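Local coordinates for protein 3-alpha-hydroxysteroid dehydrogenase (Pseudomonas sp., PDB 2DKN) that probably catalyses the reversible, NAD(H)-dependent oxidation of 3-alpha-hydroxysteroids to 3-oxosteroids, as a short-chain dehydrogenase/reductase with a Rossmann fold, at residues C162-N167 with L178-P183; I224-G229 with S233-S238; S11-A16 with V67-V72; P126-M131 with K157-C162. All coordinates share one frame; numbering follows the deposited sequence.

Contact 1: residues C162-N167 with L178-P183; sequences CLARRN and LNVVAP. With NAI (1,4-dihydronicotinamide adenine dinucleotide), chain C.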
# COMPACT_ATOMS: atom_id res chain seq x y z
N CYS A 162 -3.77 -7.44 11.17
CA CYS A 162 -3.79 -8.91 11.12
C CYS A 162 -5.17 -9.48 10.89
O CYS A 162 -5.34 -10.46 10.16
CB CYS A 162 -3.24 -9.50 12.42
SG CYS A 162 -1.43 -9.44 12.53
N LEU A 163 -6.15 -8.89 11.55
CA LEU A 163 -7.55 -9.28 11.42
C LEU A 163 -8.00 -9.22 9.96
O LEU A 163 -8.56 -10.19 9.43
CB LEU A 163 -8.44 -8.40 12.32
CG LEU A 163 -9.95 -8.62 12.16
CD1 LEU A 163 -10.30 -10.02 12.62
CD2 LEU A 163 -10.78 -7.55 12.90
N ALA A 164 -7.72 -8.10 9.29
CA ALA A 164 -8.08 -7.93 7.88
C ALA A 164 -7.46 -9.05 7.02
O ALA A 164 -8.12 -9.65 6.18
CB ALA A 164 -7.62 -6.57 7.38
N ARG A 165 -6.19 -9.33 7.28
CA ARG A 165 -5.47 -10.34 6.50
C ARG A 165 -5.93 -11.76 6.84
O ARG A 165 -6.07 -12.61 5.96
CB ARG A 165 -3.99 -10.16 6.70
CG ARG A 165 -3.47 -8.88 6.02
CD ARG A 165 -2.05 -8.55 6.47
NE ARG A 165 -1.04 -9.42 5.87
CZ ARG A 165 -0.66 -9.38 4.59
NH1 ARG A 165 -1.26 -8.56 3.73
NH2 ARG A 165 0.28 -10.21 4.14
N ARG A 166 -6.18 -12.00 8.13
CA ARG A 166 -6.59 -13.34 8.56
C ARG A 166 -7.92 -13.75 7.94
O ARG A 166 -8.13 -14.93 7.61
CB ARG A 166 -6.69 -13.41 10.09
CG ARG A 166 -6.91 -14.82 10.60
CD ARG A 166 -7.28 -14.80 12.08
NE ARG A 166 -8.62 -14.27 12.28
CZ ARG A 166 -9.11 -13.92 13.48
NH1 ARG A 166 -8.35 -14.02 14.57
NH2 ARG A 166 -10.34 -13.46 13.58
N ASN A 167 -8.81 -12.78 7.78
CA ASN A 167 -10.19 -13.04 7.31
C ASN A 167 -10.36 -12.86 5.78
O ASN A 167 -11.47 -12.72 5.27
CB ASN A 167 -11.16 -12.11 8.04
CG ASN A 167 -11.31 -12.45 9.54
OD1 ASN A 167 -11.98 -11.70 10.27
ND2 ASN A 167 -10.73 -13.56 10.00
N LEU A 178 -11.37 -6.39 1.04
CA LEU A 178 -11.06 -5.74 2.31
C LEU A 178 -9.56 -5.48 2.36
O LEU A 178 -8.75 -6.41 2.25
CB LEU A 178 -11.45 -6.66 3.49
CG LEU A 178 -10.99 -6.16 4.86
CD1 LEU A 178 -11.63 -4.81 5.23
CD2 LEU A 178 -11.30 -7.23 5.92
N ASN A 179 -9.20 -4.21 2.54
CA ASN A 179 -7.81 -3.79 2.54
C ASN A 179 -7.55 -2.86 3.72
O ASN A 179 -8.49 -2.39 4.35
CB ASN A 179 -7.48 -3.09 1.22
CG ASN A 179 -7.53 -4.05 0.04
OD1 ASN A 179 -6.66 -4.90 -0.11
ND2 ASN A 179 -8.56 -3.94 -0.76
N VAL A 180 -6.29 -2.61 4.01
CA VAL A 180 -5.91 -1.68 5.08
C VAL A 180 -5.05 -0.57 4.51
O VAL A 180 -4.19 -0.83 3.67
CB VAL A 180 -5.07 -2.41 6.14
CG1 VAL A 180 -4.63 -1.45 7.27
CG2 VAL A 180 -5.83 -3.63 6.71
N VAL A 181 -5.32 0.67 4.93
CA VAL A 181 -4.42 1.78 4.64
C VAL A 181 -3.67 2.08 5.92
O VAL A 181 -4.27 2.17 6.99
CB VAL A 181 -5.21 3.01 4.10
CG1 VAL A 181 -4.36 4.23 4.09
CG2 VAL A 181 -5.70 2.71 2.66
N ALA A 182 -2.35 2.22 5.81
CA ALA A 182 -1.51 2.46 6.97
C ALA A 182 -0.81 3.81 6.85
O ALA A 182 0.27 3.93 6.23
CB ALA A 182 -0.50 1.32 7.15
N PRO A 183 -1.43 4.85 7.41
CA PRO A 183 -0.83 6.18 7.35
C PRO A 183 0.38 6.30 8.27
O PRO A 183 0.48 5.60 9.28
CB PRO A 183 -1.95 7.12 7.84
CG PRO A 183 -3.21 6.29 7.85
CD PRO A 183 -2.75 4.86 8.07
PA NAI C . -9.18 12.55 14.16
O1A NAI C . -9.20 12.60 15.64
O2A NAI C . -9.15 13.84 13.43
O5B NAI C . -10.46 11.73 13.64
C5B NAI C . -10.85 10.54 14.25
C4B NAI C . -12.37 10.57 14.35
O4B NAI C . -12.72 9.35 14.98
C3B NAI C . -12.89 11.71 15.22
O3B NAI C . -13.97 12.38 14.59
C2B NAI C . -13.41 10.96 16.43
O2B NAI C . -14.49 11.59 17.09
C1B NAI C . -13.77 9.59 15.86
N9A NAI C . -13.82 8.67 17.01
C8A NAI C . -12.83 8.44 17.94
N7A NAI C . -13.35 7.59 18.87
C5A NAI C . -14.64 7.31 18.56
C6A NAI C . -15.64 6.53 19.15
N6A NAI C . -15.50 5.98 20.37
N1A NAI C . -16.88 6.47 18.55
C2A NAI C . -17.15 7.15 17.38
N3A NAI C . -16.17 7.92 16.79
C4A NAI C . -14.94 8.00 17.38
O3 NAI C . -7.94 11.61 13.81
PN NAI C . -7.44 11.10 12.36
O1N NAI C . -8.36 11.50 11.28
O2N NAI C . -6.03 11.49 12.25
O5D NAI C . -7.52 9.52 12.60
C5D NAI C . -8.28 8.68 11.73
C4D NAI C . -7.64 7.30 11.81
O4D NAI C . -6.32 7.39 11.29
C3D NAI C . -7.51 6.77 13.24
O3D NAI C . -7.80 5.38 13.21
C2D NAI C . -6.01 6.92 13.52
O2D NAI C . -5.56 5.94 14.41
C1D NAI C . -5.42 6.71 12.14
N1N NAI C . -4.04 7.26 12.00
C2N NAI C . -3.82 8.60 12.16
C3N NAI C . -2.54 9.11 12.03
C7N NAI C . -2.30 10.59 12.15
O7N NAI C . -0.98 10.99 12.15
N7N NAI C . -3.32 11.47 12.24
C4N NAI C . -1.47 8.25 11.71
C5N NAI C . -1.72 6.88 11.50
C6N NAI C . -3.02 6.41 11.66
O HOH W 1 -8.91 -9.17 3.49
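The end of a helix, 162-166, packs against the strand 178-183, with the CA atoms of Ala-164 and Leu-178 6.7 Å apart. Asn-167 is the first residue to leave helical geometry. No direct hydrogen bond joins the two segments. One water bridges them instead, donating to Ala-164 O at 2.8 Å and to Leu-178 O at 3.0 Å. Ala-164 turns its methyl to the strand. Its CB meets Val-180 CG2 at 3.5 Å, a snug apolar contact. Val-180 offers that branch because CG1 lies anti to the backbone N (chi1 179°), which leaves CG2 beside the N. Leu-178 reaches in with CD2, which lies 3.8 Å from Ala-164 CA. Leu-178 and Val-180, on the same face of the strand, thus both rest on one small helix residue. At the far end of the strand, Pro-183 serves the coenzyme. Its ring lies over a face of the nicotinamide, at the C5N-C6N side, with Pro-183 CB 3.7 Å from NAI C5N. A glycine here would remove that ring and would probably leave the nicotinamide less supported on this face and freer to tilt. The contact belongs to the beta-alpha-beta crossover from strand 108-112 through helix 149-166 to strand 177-183. Ala-164 also touches Ile-111, and Leu-178 touches Leu-94 of helix 79-102. Arg-165 forms a salt bridge with Asp-247 of the second subunit. On the other face of the sheet, Val-181 packs on helix 217-228.

Contact 2: residues I224-G229 with S233-S238; sequences IAFLLG and SFIHGS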
# COMPACT_ATOMS: atom_id res chain seq x y z
N ILE A 224 -7.62 5.70 0.21
CA ILE A 224 -8.80 4.93 0.61
C ILE A 224 -9.83 4.84 -0.52
O ILE A 224 -10.36 3.75 -0.80
CB ILE A 224 -9.45 5.53 1.87
CG1 ILE A 224 -8.48 5.49 3.05
CG2 ILE A 224 -10.77 4.80 2.20
CD1 ILE A 224 -8.97 6.33 4.26
N ALA A 225 -10.10 5.97 -1.17
CA ALA A 225 -11.09 6.00 -2.25
C ALA A 225 -10.65 5.08 -3.39
O ALA A 225 -11.47 4.39 -4.00
CB ALA A 225 -11.26 7.42 -2.78
N PHE A 226 -9.35 5.07 -3.68
CA PHE A 226 -8.83 4.16 -4.70
C PHE A 226 -9.14 2.70 -4.35
O PHE A 226 -9.60 1.94 -5.19
CB PHE A 226 -7.33 4.36 -4.95
CG PHE A 226 -6.71 3.23 -5.74
CD1 PHE A 226 -5.85 2.33 -5.11
CD2 PHE A 226 -6.98 3.09 -7.11
CE1 PHE A 226 -5.25 1.27 -5.82
CE2 PHE A 226 -6.38 2.03 -7.83
CZ PHE A 226 -5.52 1.12 -7.18
N LEU A 227 -8.82 2.32 -3.11
CA LEU A 227 -9.02 0.93 -2.69
C LEU A 227 -10.48 0.55 -2.63
O LEU A 227 -10.83 -0.62 -2.79
CB LEU A 227 -8.32 0.65 -1.35
CG LEU A 227 -6.78 0.74 -1.39
CD1 LEU A 227 -6.25 0.67 0.03
CD2 LEU A 227 -6.21 -0.41 -2.22
N LEU A 228 -11.36 1.53 -2.43
CA LEU A 228 -12.81 1.28 -2.43
C LEU A 228 -13.38 0.98 -3.81
O LEU A 228 -14.42 0.29 -3.95
CB LEU A 228 -13.53 2.51 -1.89
CG LEU A 228 -14.22 2.55 -0.53
CD1 LEU A 228 -13.90 1.46 0.47
CD2 LEU A 228 -14.23 3.95 0.08
N GLY A 229 -12.71 1.58 -4.80
CA GLY A 229 -13.23 1.64 -6.18
C GLY A 229 -12.88 0.50 -7.11
O GLY A 229 -12.10 -0.38 -6.75
N SER A 233 -9.90 -3.63 -8.32
CA SER A 233 -10.72 -4.85 -8.35
C SER A 233 -9.98 -6.15 -8.00
O SER A 233 -10.63 -7.15 -7.62
CB SER A 233 -11.42 -4.98 -9.72
OG SER A 233 -10.43 -4.89 -10.74
N PHE A 234 -8.64 -6.17 -8.12
CA PHE A 234 -7.88 -7.38 -7.76
C PHE A 234 -7.00 -7.16 -6.53
O PHE A 234 -6.14 -7.98 -6.24
CB PHE A 234 -7.03 -7.90 -8.93
CG PHE A 234 -6.71 -9.38 -8.84
CD1 PHE A 234 -5.40 -9.82 -8.74
CD2 PHE A 234 -7.73 -10.33 -8.83
CE1 PHE A 234 -5.11 -11.21 -8.65
CE2 PHE A 234 -7.45 -11.70 -8.72
CZ PHE A 234 -6.14 -12.13 -8.65
N ILE A 235 -7.22 -6.06 -5.82
CA ILE A 235 -6.46 -5.77 -4.62
C ILE A 235 -7.30 -6.19 -3.39
O ILE A 235 -8.39 -5.66 -3.15
CB ILE A 235 -6.10 -4.26 -4.54
CG1 ILE A 235 -5.26 -3.86 -5.76
CG2 ILE A 235 -5.31 -3.97 -3.22
CD1 ILE A 235 -4.92 -2.36 -5.80
N HIS A 236 -6.80 -7.16 -2.62
CA HIS A 236 -7.58 -7.69 -1.51
C HIS A 236 -6.60 -8.20 -0.43
O HIS A 236 -5.59 -8.83 -0.77
CB HIS A 236 -8.48 -8.80 -2.04
CG HIS A 236 -9.32 -9.48 -1.00
ND1 HIS A 236 -10.08 -8.79 -0.08
CD2 HIS A 236 -9.54 -10.80 -0.75
CE1 HIS A 236 -10.73 -9.65 0.69
NE2 HIS A 236 -10.41 -10.88 0.31
N GLY A 237 -6.89 -7.90 0.83
CA GLY A 237 -6.00 -8.26 1.95
C GLY A 237 -4.68 -7.51 1.97
O GLY A 237 -3.80 -7.84 2.76
N SER A 238 -4.54 -6.48 1.11
CA SER A 238 -3.29 -5.72 1.05
C SER A 238 -3.24 -4.64 2.12
O SER A 238 -4.28 -4.12 2.57
CB SER A 238 -3.09 -5.05 -0.31
OG SER A 238 -2.82 -5.98 -1.34
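Ile-235 sets its CD1 methyl against the ring of Phe-226, 3.6 Å from Phe-226 CE1 and with CZ nearly as close. The methyl approaches the ring obliquely, and the two side chains cross at about a right angle. The other branch of Ile-235 serves a second partner. Its CG2 lies 3.8 Å from Leu-227 CD2, again with the side chains crossing. The first torsion explains the division of labour. CG1 stands beside the backbone N (chi1 -60°) and carries CD1 to the phenylalanine, while CG2 is anti to that N and faces the leucine. Ile-235 thus touches two consecutive residues near the C-terminal end of helix 217-228. Gly-229 ends the helix, and the chain turns back through a short connection. The backbones approach again at Gly-229 O and Ser-233 N, which are 4.2 Å apart. The loop then leads into strand 239-242. Loop and helix end form part of the dimer interface: Phe-226 stacks on Phe-226 of the second subunit, Ile-235 packs on Phe-241 of that subunit, and Ser-233 OG bonds to its Glu-219. Within the contact the chemistry is apolar, with no hydrogen bond between the segments. Against the helix, the isoleucine side chain is held by fit rather than by directed bonds. Its carbonyl is bonded from outside: Arg-177 bonds both Leu-227 O and Ile-235 O, joining the two segments, and Asn-179 ND2 also bonds Ile-235 O, which gives these buried carbonyls donors despite their greasy surroundings.

Contact 3: residues S11-A16 with V67-V72; sequences SGIGAA and VCCAGV. With NAI (1,4-dihydronicotinamide adenine dinucleotide), chain C.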
# COMPACT_ATOMS: atom_id res chain seq x y z
N SER A 11 -14.06 14.34 11.59
CA SER A 11 -12.75 14.96 11.75
C SER A 11 -11.70 14.31 10.86
O SER A 11 -11.88 13.18 10.42
CB SER A 11 -12.30 14.89 13.22
OG SER A 11 -11.09 15.60 13.47
N GLY A 12 -10.57 15.00 10.72
CA GLY A 12 -9.38 14.43 10.10
C GLY A 12 -9.57 13.68 8.80
O GLY A 12 -10.19 14.20 7.87
N ILE A 13 -9.02 12.47 8.74
CA ILE A 13 -9.04 11.62 7.53
C ILE A 13 -10.47 11.27 7.11
O ILE A 13 -10.81 11.34 5.93
CB ILE A 13 -8.23 10.32 7.72
CG1 ILE A 13 -6.77 10.65 8.01
CG2 ILE A 13 -8.38 9.39 6.49
CD1 ILE A 13 -5.97 9.47 8.56
N GLY A 14 -11.31 10.91 8.07
CA GLY A 14 -12.70 10.55 7.78
C GLY A 14 -13.49 11.70 7.19
O GLY A 14 -14.31 11.50 6.27
N ALA A 15 -13.27 12.89 7.73
CA ALA A 15 -13.92 14.11 7.24
C ALA A 15 -13.45 14.40 5.82
O ALA A 15 -14.25 14.76 4.95
CB ALA A 15 -13.58 15.28 8.15
N ALA A 16 -12.16 14.22 5.57
CA ALA A 16 -11.60 14.49 4.25
C ALA A 16 -12.21 13.52 3.23
O ALA A 16 -12.54 13.89 2.10
CB ALA A 16 -10.08 14.39 4.28
N VAL A 67 -15.73 2.24 5.45
CA VAL A 67 -14.38 2.66 5.86
C VAL A 67 -14.37 2.86 7.38
O VAL A 67 -15.15 3.67 7.91
CB VAL A 67 -13.95 3.97 5.16
CG1 VAL A 67 -12.53 4.41 5.68
CG2 VAL A 67 -13.98 3.75 3.63
N CYS A 68 -13.56 2.05 8.06
CA CYS A 68 -13.42 2.11 9.52
C CYS A 68 -12.25 3.00 9.86
O CYS A 68 -11.08 2.57 9.91
CB CYS A 68 -13.30 0.70 10.12
SG CYS A 68 -14.78 -0.27 9.81
N CYS A 69 -12.57 4.27 10.07
CA CYS A 69 -11.55 5.30 10.27
C CYS A 69 -11.56 5.86 11.72
O CYS A 69 -10.58 6.44 12.17
CB CYS A 69 -11.76 6.40 9.23
SG CYS A 69 -10.45 7.59 9.13
N ALA A 70 -12.65 5.65 12.47
CA ALA A 70 -12.68 6.11 13.87
C ALA A 70 -11.50 5.51 14.64
O ALA A 70 -11.22 4.32 14.56
CB ALA A 70 -14.00 5.74 14.56
N GLY A 71 -10.79 6.35 15.38
CA GLY A 71 -9.72 5.84 16.20
C GLY A 71 -9.22 6.88 17.16
O GLY A 71 -9.53 8.08 17.00
N VAL A 72 -8.46 6.43 18.15
CA VAL A 72 -7.89 7.33 19.12
C VAL A 72 -6.40 7.04 19.20
O VAL A 72 -5.93 5.93 18.87
CB VAL A 72 -8.56 7.18 20.52
CG1 VAL A 72 -10.01 7.68 20.46
CG2 VAL A 72 -8.48 5.73 21.02
PA NAI C . -9.18 12.55 14.16
O1A NAI C . -9.20 12.60 15.64
O2A NAI C . -9.15 13.84 13.43
O5B NAI C . -10.46 11.73 13.64
C5B NAI C . -10.85 10.54 14.25
C4B NAI C . -12.37 10.57 14.35
O4B NAI C . -12.72 9.35 14.98
C3B NAI C . -12.89 11.71 15.22
O3B NAI C . -13.97 12.38 14.59
C2B NAI C . -13.41 10.96 16.43
O2B NAI C . -14.49 11.59 17.09
C1B NAI C . -13.77 9.59 15.86
N9A NAI C . -13.82 8.67 17.01
C8A NAI C . -12.83 8.44 17.94
N7A NAI C . -13.35 7.59 18.87
C5A NAI C . -14.64 7.31 18.56
C6A NAI C . -15.64 6.53 19.15
N6A NAI C . -15.50 5.98 20.37
N1A NAI C . -16.88 6.47 18.55
C2A NAI C . -17.15 7.15 17.38
N3A NAI C . -16.17 7.92 16.79
C4A NAI C . -14.94 8.00 17.38
O3 NAI C . -7.94 11.61 13.81
PN NAI C . -7.44 11.10 12.36
O1N NAI C . -8.36 11.50 11.28
O2N NAI C . -6.03 11.49 12.25
O5D NAI C . -7.52 9.52 12.60
C5D NAI C . -8.28 8.68 11.73
C4D NAI C . -7.64 7.30 11.81
O4D NAI C . -6.32 7.39 11.29
C3D NAI C . -7.51 6.77 13.24
O3D NAI C . -7.80 5.38 13.21
C2D NAI C . -6.01 6.92 13.52
O2D NAI C . -5.56 5.94 14.41
C1D NAI C . -5.42 6.71 12.14
N1N NAI C . -4.04 7.26 12.00
C2N NAI C . -3.82 8.60 12.16
C3N NAI C . -2.54 9.11 12.03
C7N NAI C . -2.30 10.59 12.15
O7N NAI C . -0.98 10.99 12.15
N7N NAI C . -3.32 11.47 12.24
C4N NAI C . -1.47 8.25 11.71
C5N NAI C . -1.72 6.88 11.50
C6N NAI C . -3.02 6.41 11.66
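Ile-13 and Cys-69 meet beside NADH, whose flat adenine is lined by the residues that follow the cysteine. Ala-70 CB lies over one face of the adenine, 3.7 Å from NAI C4A. Val-72 CG1 meets the edge of the five-membered ring, 3.7 Å from NAI N7A. Across the protein contact itself, the sulfur does the touching. With chi1 near -170°, Cys-69 SG swings away from its own N and comes to lie against the first turn of the helix. It sits 3.6 Å from Gly-14 N and 3.8 Å from Ile-13 CB. The same sulfur packs on NAI C5D. A side chain on Gly-14 would point at this sulfur. One on Gly-12 would collide with the coenzyme phosphate. These residues belong to the glycine-rich TGxxxGxG motif of short-chain dehydrogenases. Ile-13 N donates to NAI O1N at 2.8 Å, with an N-H...O angle of 159°. Ser-11 OG donates to NAI O2A at 2.6 Å. The helix N terminus faces the diphosphate, and its dipole would probably help to offset the negative charge. On the nicotinamide ribose, NAI O3D donates weakly to Cys-69 O. The cysteine segment leaves the end of strand 65-68, which pairs with strands 3-7 and 108-112. Thr-7 OG1 bonds both Cys-69 N and Ala-70 N and steadies this turn. Helix 217-228 packs nearby, with Val-220 on Ile-13 and Ile-224 on Val-67.

Contact 4: residues P126-M131 with K157-C162; sequences PMVEAM and KYAVTC. With NAI (1,4-dihydronicotinamide adenine dinucleotide), chain C.
Lys-157 is the lysine of the YxxxK motif of short-chain dehydrogenases, and its helix packs here against helix 126-133. The short axes pass 9.2 Å apart and cross at -36°, so the helices run roughly the same way. Val-128 CG1 approaches the ring of Tyr-158 at its edge, 3.7 Å from CD2, and the two side chains cross at about a right angle. Ala-159 keeps the helices close: its CB lies 3.8 Å from Met-131 CB, with Met-131 SD also touching it. Tyr-158 meets the ring of Phe-255 of the second subunit as well. Tyr-153, the tyrosine of the motif, binds the coenzyme. The side chain of Lys-157 leaves this packing and its NZ reaches the coenzyme too. The chain bends at chi2 (-63°), and the straight end beyond it carries NZ to the ribose. There NZ donates to NAI O3D at 2.8 Å and more weakly to NAI O2D, and it also bonds Val-112 O. A methionine in place of Lys-157 would lack the amine and would probably leave the ribose hydroxyls and Val-112 O without this shared donor. The lysine carbonyl is held as well. Thr-161 N takes it from one face of its plane, and Thr-161 OG1 from the opposite face at 2.8 Å, tilted 27° from that plane.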
# COMPACT_ATOMS: atom_id res chain seq x y z
N PRO A 126 0.80 -9.32 24.70
CA PRO A 126 -0.31 -10.23 25.06
C PRO A 126 -1.69 -9.74 24.61
O PRO A 126 -2.52 -10.55 24.18
CB PRO A 126 -0.22 -10.30 26.59
CG PRO A 126 1.28 -10.13 26.85
CD PRO A 126 1.66 -9.02 25.86
N MET A 127 -1.92 -8.44 24.69
CA MET A 127 -3.23 -7.90 24.34
C MET A 127 -3.61 -8.23 22.89
O MET A 127 -4.79 -8.37 22.58
CB MET A 127 -3.28 -6.40 24.58
CG MET A 127 -2.30 -5.63 23.74
SD MET A 127 -2.53 -3.84 23.88
CE MET A 127 -1.23 -3.45 25.05
N VAL A 128 -2.61 -8.36 22.02
CA VAL A 128 -2.84 -8.72 20.62
C VAL A 128 -3.54 -10.07 20.47
O VAL A 128 -4.49 -10.20 19.71
CB VAL A 128 -1.52 -8.68 19.81
CG1 VAL A 128 -1.70 -9.35 18.44
CG2 VAL A 128 -1.08 -7.25 19.67
N GLU A 129 -3.09 -11.07 21.21
CA GLU A 129 -3.74 -12.38 21.17
C GLU A 129 -5.21 -12.32 21.60
O GLU A 129 -6.08 -12.94 21.01
CB GLU A 129 -2.98 -13.33 22.08
CG GLU A 129 -1.54 -13.57 21.64
CD GLU A 129 -0.84 -14.53 22.60
OE1 GLU A 129 -1.56 -15.24 23.34
OE2 GLU A 129 0.43 -14.56 22.64
N ALA A 130 -5.48 -11.53 22.64
CA ALA A 130 -6.84 -11.38 23.13
C ALA A 130 -7.72 -10.67 22.12
O ALA A 130 -8.89 -10.99 21.95
CB ALA A 130 -6.83 -10.65 24.47
N MET A 131 -7.17 -9.65 21.48
CA MET A 131 -7.89 -8.98 20.40
C MET A 131 -8.25 -9.95 19.30
O MET A 131 -9.40 -10.02 18.89
CB MET A 131 -7.09 -7.79 19.86
CG MET A 131 -7.25 -6.57 20.76
SD MET A 131 -6.41 -5.09 20.20
CE MET A 131 -4.86 -5.20 21.11
N LYS A 157 -3.43 -1.48 16.50
CA LYS A 157 -3.25 -1.26 15.06
C LYS A 157 -2.65 -2.50 14.41
O LYS A 157 -3.07 -2.92 13.32
CB LYS A 157 -2.41 0.01 14.80
CG LYS A 157 -3.17 1.27 15.16
CD LYS A 157 -4.42 1.44 14.30
CE LYS A 157 -5.02 2.85 14.45
NZ LYS A 157 -6.22 3.03 13.53
N TYR A 158 -1.70 -3.14 15.11
CA TYR A 158 -1.18 -4.42 14.66
C TYR A 158 -2.30 -5.45 14.54
O TYR A 158 -2.47 -6.07 13.49
CB TYR A 158 -0.05 -4.93 15.58
CG TYR A 158 0.41 -6.31 15.18
CD1 TYR A 158 1.38 -6.47 14.19
CD2 TYR A 158 -0.14 -7.45 15.74
CE1 TYR A 158 1.79 -7.73 13.79
CE2 TYR A 158 0.25 -8.73 15.34
CZ TYR A 158 1.22 -8.86 14.35
OH TYR A 158 1.64 -10.11 13.93
N ALA A 159 -3.05 -5.64 15.62
CA ALA A 159 -4.10 -6.64 15.67
C ALA A 159 -5.15 -6.43 14.57
O ALA A 159 -5.55 -7.39 13.91
CB ALA A 159 -4.76 -6.68 17.06
N VAL A 160 -5.60 -5.20 14.39
CA VAL A 160 -6.69 -4.95 13.43
C VAL A 160 -6.18 -5.16 12.00
O VAL A 160 -6.93 -5.55 11.11
CB VAL A 160 -7.31 -3.53 13.64
CG1 VAL A 160 -6.43 -2.43 12.96
CG2 VAL A 160 -8.75 -3.48 13.17
N THR A 161 -4.89 -4.90 11.77
CA THR A 161 -4.28 -5.17 10.45
C THR A 161 -4.21 -6.67 10.17
O THR A 161 -4.60 -7.13 9.08
CB THR A 161 -2.90 -4.45 10.30
OG1 THR A 161 -3.09 -3.04 10.54
CG2 THR A 161 -2.31 -4.62 8.90
N CYS A 162 -3.77 -7.44 11.17
CA CYS A 162 -3.79 -8.91 11.12
C CYS A 162 -5.17 -9.48 10.89
O CYS A 162 -5.34 -10.46 10.16
CB CYS A 162 -3.24 -9.50 12.42
SG CYS A 162 -1.43 -9.44 12.53
PA NAI C . -9.18 12.55 14.16
O1A NAI C . -9.20 12.60 15.64
O2A NAI C . -9.15 13.84 13.43
O5B NAI C . -10.46 11.73 13.64
C5B NAI C . -10.85 10.54 14.25
C4B NAI C . -12.37 10.57 14.35
O4B NAI C . -12.72 9.35 14.98
C3B NAI C . -12.89 11.71 15.22
O3B NAI C . -13.97 12.38 14.59
C2B NAI C . -13.41 10.96 16.43
O2B NAI C . -14.49 11.59 17.09
C1B NAI C . -13.77 9.59 15.86
N9A NAI C . -13.82 8.67 17.01
C8A NAI C . -12.83 8.44 17.94
N7A NAI C . -13.35 7.59 18.87
C5A NAI C . -14.64 7.31 18.56
C6A NAI C . -15.64 6.53 19.15
N6A NAI C . -15.50 5.98 20.37
N1A NAI C . -16.88 6.47 18.55
C2A NAI C . -17.15 7.15 17.38
N3A NAI C . -16.17 7.92 16.79
C4A NAI C . -14.94 8.00 17.38
O3 NAI C . -7.94 11.61 13.81
PN NAI C . -7.44 11.10 12.36
O1N NAI C . -8.36 11.50 11.28
O2N NAI C . -6.03 11.49 12.25
O5D NAI C . -7.52 9.52 12.60
C5D NAI C . -8.28 8.68 11.73
C4D NAI C . -7.64 7.30 11.81
O4D NAI C . -6.32 7.39 11.29
C3D NAI C . -7.51 6.77 13.24
O3D NAI C . -7.80 5.38 13.21
C2D NAI C . -6.01 6.92 13.52
O2D NAI C . -5.56 5.94 14.41
C1D NAI C . -5.42 6.71 12.14
N1N NAI C . -4.04 7.26 12.00
C2N NAI C . -3.82 8.60 12.16
C3N NAI C . -2.54 9.11 12.03
C7N NAI C . -2.30 10.59 12.15
O7N NAI C . -0.98 10.99 12.15
N7N NAI C . -3.32 11.47 12.24
C4N NAI C . -1.47 8.25 11.71
C5N NAI C . -1.72 6.88 11.50
C6N NAI C . -3.02 6.41 11.66

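Overall arrangement
From the N terminus, contact 3 comes first and closes a loop of 50 residues, bringing the start of helix 12-23 to the end of strand 65-68. Contact 4 follows, across 25 mostly helical residues, and sets helix 126-133 on helix 149-166. Contact 1 starts on the residue where contact 4 ends, Cys-162, and leads that helix to strand 177-183. Contact 2 closes the shortest loop, between helix 217-228 and the run into strand 239-242. The four stand in series; none nest or cross. Leu-178 O probably accepts a hydrogen bond from Gly-237 N, linking contacts 1 and 2. Contacts 1, 3 and 4 touch NADH; contacts 1, 2 and 4 reach the second subunit.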